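Local coordinates for protein DMATS type aromatic prenyltransferase (Micromonospora olivasterospora, PDB 6ZRY) that probably transfers a dimethylallyl group to the 6-position of the indole ring of tryptophan, as an aromatic prenyltransferase of the ABBA-barrel fold, at residues D193-A199 and V210-H216; L172-A178 and F264-R270. One frame throughout, in Å; residues are numbered along the deposited sequence.

In the fold
Coming from the N terminus, the chain first reaches L172-A178, which leads into helix 174-182 and forms the first half of contact 2. It then runs into strand 193-201, turns, and returns as strand 209-220, so contact 1 closes a short loop as a beta hairpin. Further on, strand 258-265 lies beside strand 209-220, and its last two residues begin F264-R270, which comes back to the helix start and closes contact 2. The short loop of contact 1 thus falls wholly within the long one of contact 2. The two meet where F264 N approaches V210 O, probably as a sheet hydrogen bond, and where Y176 and F264 pack on L212. Together they tie the barrel wall to an outer helix.

Contact 1. Residues D193-A199 and V210-H216; sequences DRLTFFA and VKLYLTH
D193-A199 and V210-H216 run antiparallel, their axes 4.5 Å apart at closest approach, as the two arms of a beta hairpin in the wall of the ABBA barrel. A classic beta bulge interrupts the ladder: T196 N bonds firmly to Y213 O and F197 N reaches the same oxygen weakly, so the register slips by one. The bulge turns T196 toward the other strand, where its OG1 meets T215 OG1 in a short 2.6 Å hydrogen bond. On the face shared by F197 and Y213 the rings form a T-shaped pair: the edge of F197 points at the face of Y213, planes at 89°, with F197 CD2 3.6 Å from Y213 CG and offset toward the rim. F197 also touches the bound tryptophan, and Y213 OH is hydrogen-bonded to Y148 OH. L195, F198, L212 and L214 lie on the other face, where helices 159-170 and 174-182 pack. L195 CD2 meets both leucines opposite, at 3.8 Å from L212 CD2 and 3.9 Å from L214 CD1. At the hairpin's far end H216 ND1 donates to D193 OD1 over 2.9 Å. The oxygen sits near the imidazole plane, whereas the N-H arrives from above the carboxylate plane. R185 forms a salt bridge to the same oxygen, so an alanine in place of this aspartate would probably leave H216 ND1 and the R185 charge without this partner. Near the turn, CG anti to the backbone N (chi1 -176°) swings the F198 ring to where V210 CG1 sits over the centre of one face in a CH-pi contact, 3.8 Å from the centroid.

Contact 2. Residues L172-A178 and F264-R270; sequences LGASYRA and FTEGADR
A268 O is gripped by two waters that link it to the first turn of the helix beginning at A174. Water 1 donates to A268 O over 3.1 Å and accepts from A174 N. Water 2 donates to A268 O over 3.0 Å. It accepts a hydrogen bond from S175 OG, 2.7 Å away, and donates one to T265 O at 3.1 Å. S175 places the hydroxyl there with OG beside its backbone N (chi1 -62°), while its CB rests 3.5 Å from F264 CD1. The F264 ring goes on under the helix: Y176 N stands over one face toward the rim, 3.9 Å from F264 CE1, and the Y176 side chain passes at a slant, with CD1 against F264 CE2. Helix 159-170 packs on both aromatic residues, and Y176 OH bonds to P160 O. What meets here is a helix N terminus, with G173 as N-cap, and the end of barrel strand 258-265, which leaves the sheet through a type II turn from T265 to A268; G267, at the third position of that turn, has the positive phi (81°) that suits a glycine. L172 lays its CD2 methyl against the peptide entering this turn, 3.3 Å from T265 C. Beyond the turn, D269 has been seen to bind calcium in a structure of this protein, though none is bound to this chain here. The backbone oxygen of D269 faces the helix, receiving a CA-H contact from S175 and touching the A178 methyl. R270 bends back at chi2 (-73°), which brings NH1 past A178 CB to D269 O in a 3.0 Å hydrogen bond that meets the carbonyl from above its plane.

Contact 1. Residues D193-A199 and V210-H216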
loop_
_atom_site.group_PDB
_atom_site.type_symbol
_atom_site.label_atom_id
_atom_site.label_comp_id
_atom_site.label_asym_id
_atom_site.label_seq_id
_atom_site.Cartn_x
_atom_site.Cartn_y
_atom_site.Cartn_z
ATOM N N ASP A 193 11.088 -14.665 2.234
ATOM C CA ASP A 193 9.690 -14.286 2.588
ATOM C C ASP A 193 9.705 -13.355 3.808
ATOM O O ASP A 193 9.935 -13.816 4.921
ATOM C CB ASP A 193 8.821 -15.513 2.820
ATOM C CG ASP A 193 8.537 -16.320 1.558
ATOM O OD1 ASP A 193 8.646 -15.766 0.437
ATOM O OD2 ASP A 193 8.170 -17.482 1.705
ATOM N N ARG A 194 9.447 -12.080 3.584
ATOM C CA ARG A 194 9.684 -10.990 4.556
ATOM C C ARG A 194 8.328 -10.463 4.997
ATOM O O ARG A 194 7.456 -10.268 4.146
ATOM C CB ARG A 194 10.560 -9.916 3.907
ATOM C CG ARG A 194 11.992 -10.382 3.624
ATOM C CD ARG A 194 12.964 -10.150 4.740
ATOM N NE ARG A 194 13.093 -8.748 5.092
ATOM C CZ ARG A 194 13.893 -7.872 4.498
ATOM N NH1 ARG A 194 14.681 -8.242 3.495
ATOM N NH2 ARG A 194 13.894 -6.613 4.913
ATOM N N LEU A 195 8.151 -10.251 6.283
ATOM C CA LEU A 195 6.921 -9.626 6.853
ATOM C C LEU A 195 7.041 -8.100 6.716
ATOM O O LEU A 195 7.839 -7.457 7.448
ATOM C CB LEU A 195 6.771 -10.076 8.311
ATOM C CG LEU A 195 6.666 -11.592 8.507
ATOM C CD1 LEU A 195 7.013 -11.985 9.935
ATOM C CD2 LEU A 195 5.302 -12.104 8.129
ATOM N N THR A 196 6.285 -7.526 5.801
ATOM C CA THR A 196 6.548 -6.163 5.293
ATOM C C THR A 196 5.602 -5.157 5.943
ATOM O O THR A 196 6.058 -4.069 6.282
ATOM C CB THR A 196 6.461 -6.127 3.768
ATOM O OG1 THR A 196 7.437 -7.059 3.292
ATOM C CG2 THR A 196 6.733 -4.737 3.232
ATOM N N PHE A 197 4.311 -5.462 6.032
ATOM C CA PHE A 197 3.333 -4.559 6.668
ATOM C C PHE A 197 2.401 -5.343 7.574
ATOM O O PHE A 197 1.948 -6.415 7.188
ATOM C CB PHE A 197 2.426 -3.825 5.666
ATOM C CG PHE A 197 3.131 -2.952 4.653
ATOM C CD1 PHE A 197 3.900 -1.877 5.056
ATOM C CD2 PHE A 197 2.973 -3.184 3.299
ATOM C CE1 PHE A 197 4.504 -1.045 4.123
ATOM C CE2 PHE A 197 3.582 -2.362 2.360
ATOM C CZ PHE A 197 4.355 -1.293 2.776
ATOM N N PHE A 198 2.094 -4.755 8.722
ATOM C CA PHE A 198 1.020 -5.181 9.627
ATOM C C PHE A 198 -0.000 -4.061 9.637
ATOM O O PHE A 198 0.312 -3.021 10.229
ATOM C CB PHE A 198 1.636 -5.471 10.998
ATOM C CG PHE A 198 0.691 -6.011 12.035
ATOM C CD1 PHE A 198 -0.182 -5.167 12.724
ATOM C CD2 PHE A 198 0.722 -7.356 12.382
ATOM C CE1 PHE A 198 -1.042 -5.674 13.694
ATOM C CE2 PHE A 198 -0.145 -7.854 13.340
ATOM C CZ PHE A 198 -1.020 -7.015 13.994
ATOM N N ALA A 199 -1.120 -4.232 8.953
ATOM C CA ALA A 199 -2.077 -3.150 8.643
ATOM C C ALA A 199 -3.371 -3.397 9.409
ATOM O O ALA A 199 -3.852 -4.502 9.379
ATOM C CB ALA A 199 -2.302 -3.056 7.163
ATOM N N VAL A 210 -6.772 -7.902 10.719
ATOM C CA VAL A 210 -5.392 -7.480 10.355
ATOM C C VAL A 210 -5.130 -7.891 8.910
ATOM O O VAL A 210 -5.539 -9.008 8.500
ATOM C CB VAL A 210 -4.352 -8.097 11.289
ATOM C CG1 VAL A 210 -2.925 -7.815 10.825
ATOM C CG2 VAL A 210 -4.561 -7.670 12.739
ATOM N N LYS A 211 -4.465 -7.029 8.163
ATOM C CA LYS A 211 -3.962 -7.373 6.839
ATOM C C LYS A 211 -2.444 -7.472 6.944
ATOM O O LYS A 211 -1.821 -6.468 7.299
ATOM C CB LYS A 211 -4.475 -6.325 5.869
ATOM C CG LYS A 211 -4.568 -6.748 4.445
ATOM C CD LYS A 211 -5.544 -5.844 3.684
ATOM C CE LYS A 211 -5.150 -5.592 2.255
ATOM N NZ LYS A 211 -6.166 -4.751 1.560
ATOM N N LEU A 212 -1.894 -8.674 6.744
ATOM C CA LEU A 212 -0.443 -8.910 6.774
ATOM C C LEU A 212 0.074 -9.008 5.351
ATOM O O LEU A 212 -0.461 -9.814 4.584
ATOM C CB LEU A 212 -0.154 -10.187 7.558
ATOM C CG LEU A 212 1.324 -10.502 7.781
ATOM C CD1 LEU A 212 1.983 -9.497 8.705
ATOM C CD2 LEU A 212 1.494 -11.905 8.325
ATOM N N TYR A 213 1.129 -8.281 5.047
ATOM C CA TYR A 213 1.755 -8.295 3.710
ATOM C C TYR A 213 3.093 -9.008 3.785
ATOM O O TYR A 213 3.894 -8.646 4.690
ATOM C CB TYR A 213 1.982 -6.882 3.210
ATOM C CG TYR A 213 0.770 -6.053 2.877
ATOM C CD1 TYR A 213 -0.146 -5.667 3.847
ATOM C CD2 TYR A 213 0.612 -5.520 1.600
ATOM C CE1 TYR A 213 -1.226 -4.854 3.552
ATOM C CE2 TYR A 213 -0.464 -4.695 1.293
ATOM C CZ TYR A 213 -1.382 -4.359 2.278
ATOM O OH TYR A 213 -2.436 -3.529 2.024
ATOM N N LEU A 214 3.324 -9.960 2.888
ATOM C CA LEU A 214 4.599 -10.725 2.752
ATOM C C LEU A 214 5.249 -10.321 1.432
ATOM O O LEU A 214 4.536 -10.318 0.435
ATOM C CB LEU A 214 4.301 -12.217 2.714
ATOM C CG LEU A 214 4.173 -12.950 4.032
ATOM C CD1 LEU A 214 3.132 -12.322 4.916
ATOM C CD2 LEU A 214 3.809 -14.428 3.761
ATOM N N THR A 215 6.531 -10.035 1.438
ATOM C CA THR A 215 7.317 -9.774 0.226
ATOM C C THR A 215 8.045 -11.058 -0.120
ATOM O O THR A 215 8.764 -11.590 0.753
ATOM C CB THR A 215 8.255 -8.579 0.398
ATOM O OG1 THR A 215 7.459 -7.435 0.746
ATOM C CG2 THR A 215 9.070 -8.301 -0.841
ATOM N N HIS A 216 7.844 -11.538 -1.334
ATOM C CA HIS A 216 8.407 -12.794 -1.858
ATOM C C HIS A 216 9.598 -12.457 -2.754
ATOM O O HIS A 216 9.377 -12.209 -3.950
ATOM C CB HIS A 216 7.325 -13.580 -2.614
ATOM C CG HIS A 216 6.144 -13.933 -1.787
ATOM N ND1 HIS A 216 6.205 -14.876 -0.767
ATOM C CD2 HIS A 216 4.859 -13.527 -1.842
ATOM C CE1 HIS A 216 5.023 -14.999 -0.215
ATOM N NE2 HIS A 216 4.176 -14.213 -0.866
#

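Contact 2. Residues L172-A178 and F264-R270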
loop_
_atom_site.group_PDB
_atom_site.type_symbol
_atom_site.label_atom_id
_atom_site.label_comp_id
_atom_site.label_asym_id
_atom_site.label_seq_id
_atom_site.Cartn_x
_atom_site.Cartn_y
_atom_site.Cartn_z
ATOM N N LEU A 172 -6.529 -13.102 17.350
ATOM C CA LEU A 172 -6.239 -13.732 16.063
ATOM C C LEU A 172 -5.086 -14.712 16.307
ATOM O O LEU A 172 -4.744 -14.956 17.512
ATOM C CB LEU A 172 -5.894 -12.629 15.046
ATOM C CG LEU A 172 -7.026 -11.615 14.790
ATOM C CD1 LEU A 172 -6.561 -10.441 13.934
ATOM C CD2 LEU A 172 -8.227 -12.303 14.146
ATOM N N GLY A 173 -4.508 -15.262 15.274
ATOM C CA GLY A 173 -3.312 -16.095 15.425
ATOM C C GLY A 173 -3.421 -17.401 14.660
ATOM O O GLY A 173 -2.391 -17.840 14.164
ATOM N N ALA A 174 -4.616 -17.994 14.555
ATOM C CA ALA A 174 -4.801 -19.338 13.947
ATOM C C ALA A 174 -4.555 -19.247 12.436
ATOM O O ALA A 174 -3.802 -20.107 11.900
ATOM C CB ALA A 174 -6.158 -19.899 14.257
ATOM N N SER A 175 -5.111 -18.234 11.752
ATOM C CA SER A 175 -4.870 -18.070 10.287
ATOM C C SER A 175 -3.397 -17.786 10.074
ATOM O O SER A 175 -2.778 -18.346 9.118
ATOM C CB SER A 175 -5.734 -17.024 9.691
ATOM O OG SER A 175 -7.094 -17.387 9.824
ATOM N N TYR A 176 -2.818 -16.983 10.955
ATOM C CA TYR A 176 -1.389 -16.641 10.875
ATOM C C TYR A 176 -0.572 -17.920 11.051
ATOM O O TYR A 176 0.411 -18.125 10.307
ATOM C CB TYR A 176 -1.022 -15.567 11.905
ATOM C CG TYR A 176 0.440 -15.218 11.902
ATOM C CD1 TYR A 176 1.055 -14.681 10.778
ATOM C CD2 TYR A 176 1.228 -15.443 13.023
ATOM C CE1 TYR A 176 2.408 -14.374 10.769
ATOM C CE2 TYR A 176 2.574 -15.119 13.035
ATOM C CZ TYR A 176 3.169 -14.586 11.902
ATOM O OH TYR A 176 4.503 -14.269 11.936
ATOM N N ARG A 177 -0.944 -18.758 12.017
ATOM C CA ARG A 177 -0.232 -20.043 12.283
ATOM C C ARG A 177 -0.305 -20.899 11.004
ATOM O O ARG A 177 0.716 -21.463 10.624
ATOM C CB ARG A 177 -0.792 -20.764 13.521
ATOM C CG ARG A 177 -0.071 -20.411 14.819
ATOM C CD ARG A 177 -0.507 -21.212 16.039
ATOM N NE ARG A 177 -1.720 -20.652 16.618
ATOM C CZ ARG A 177 -2.960 -21.132 16.465
ATOM N NH1 ARG A 177 -3.196 -22.226 15.754
ATOM N NH2 ARG A 177 -3.971 -20.505 17.038
ATOM N N ALA A 178 -1.468 -20.921 10.342
ATOM C CA ALA A 178 -1.678 -21.615 9.047
ATOM C C ALA A 178 -0.689 -21.068 8.007
ATOM O O ALA A 178 -0.087 -21.871 7.275
ATOM C CB ALA A 178 -3.106 -21.466 8.585
ATOM N N PHE A 264 -6.702 -11.529 8.005
ATOM C CA PHE A 264 -6.962 -12.350 9.213
ATOM C C PHE A 264 -8.174 -11.777 9.922
ATOM O O PHE A 264 -8.221 -10.539 10.179
ATOM C CB PHE A 264 -5.762 -12.364 10.157
ATOM C CG PHE A 264 -4.475 -12.827 9.538
ATOM C CD1 PHE A 264 -4.449 -13.912 8.670
ATOM C CD2 PHE A 264 -3.277 -12.190 9.822
ATOM C CE1 PHE A 264 -3.252 -14.362 8.121
ATOM C CE2 PHE A 264 -2.089 -12.639 9.259
ATOM C CZ PHE A 264 -2.084 -13.714 8.405
ATOM N N THR A 265 -9.119 -12.633 10.240
ATOM C CA THR A 265 -10.368 -12.241 10.911
ATOM C C THR A 265 -10.642 -13.179 12.095
ATOM O O THR A 265 -10.150 -14.337 12.078
ATOM C CB THR A 265 -11.496 -12.180 9.876
ATOM O OG1 THR A 265 -12.554 -11.490 10.531
ATOM C CG2 THR A 265 -11.914 -13.547 9.368
ATOM N N GLU A 266 -11.396 -12.674 13.076
ATOM C CA GLU A 266 -11.794 -13.413 14.298
ATOM C C GLU A 266 -12.563 -14.686 13.946
ATOM O O GLU A 266 -13.444 -14.636 13.067
ATOM C CB GLU A 266 -12.710 -12.559 15.147
ATOM C CG GLU A 266 -11.992 -11.538 15.970
ATOM C CD GLU A 266 -12.898 -10.933 17.026
ATOM O OE1 GLU A 266 -12.847 -9.729 17.202
ATOM O OE2 GLU A 266 -13.676 -11.697 17.647
ATOM N N GLY A 267 -12.230 -15.778 14.618
ATOM C CA GLY A 267 -12.979 -17.039 14.553
ATOM C C GLY A 267 -12.656 -17.877 13.326
ATOM O O GLY A 267 -13.236 -18.963 13.217
ATOM N N ALA A 268 -11.769 -17.420 12.428
ATOM C CA ALA A 268 -11.361 -18.168 11.213
ATOM C C ALA A 268 -9.984 -18.789 11.455
ATOM O O ALA A 268 -9.187 -18.170 12.220
ATOM C CB ALA A 268 -11.348 -17.260 10.009
ATOM N N ASP A 269 -9.688 -19.957 10.851
ATOM C CA ASP A 269 -8.338 -20.570 10.971
ATOM C C ASP A 269 -7.601 -20.493 9.634
ATOM O O ASP A 269 -6.458 -20.939 9.579
ATOM C CB ASP A 269 -8.412 -21.977 11.564
ATOM C CG ASP A 269 -8.886 -23.070 10.608
ATOM O OD1 ASP A 269 -9.357 -22.713 9.490
ATOM O OD2 ASP A 269 -8.753 -24.316 11.002
ATOM N N ARG A 270 -8.223 -19.927 8.599
ATOM C CA ARG A 270 -7.537 -19.627 7.305
ATOM C C ARG A 270 -7.778 -18.145 6.999
ATOM O O ARG A 270 -8.819 -17.597 7.362
ATOM C CB ARG A 270 -8.030 -20.542 6.159
ATOM C CG ARG A 270 -7.788 -22.053 6.357
ATOM C CD ARG A 270 -6.320 -22.488 6.206
ATOM N NE ARG A 270 -6.135 -23.935 6.433
ATOM C CZ ARG A 270 -5.970 -24.520 7.642
ATOM N NH1 ARG A 270 -5.948 -23.794 8.740
ATOM N NH2 ARG A 270 -5.828 -25.845 7.736
HETATM O O HOH W 1 -7.623 -16.706 14.391
HETATM O O HOH W 2 -7.404 -15.777 11.957
#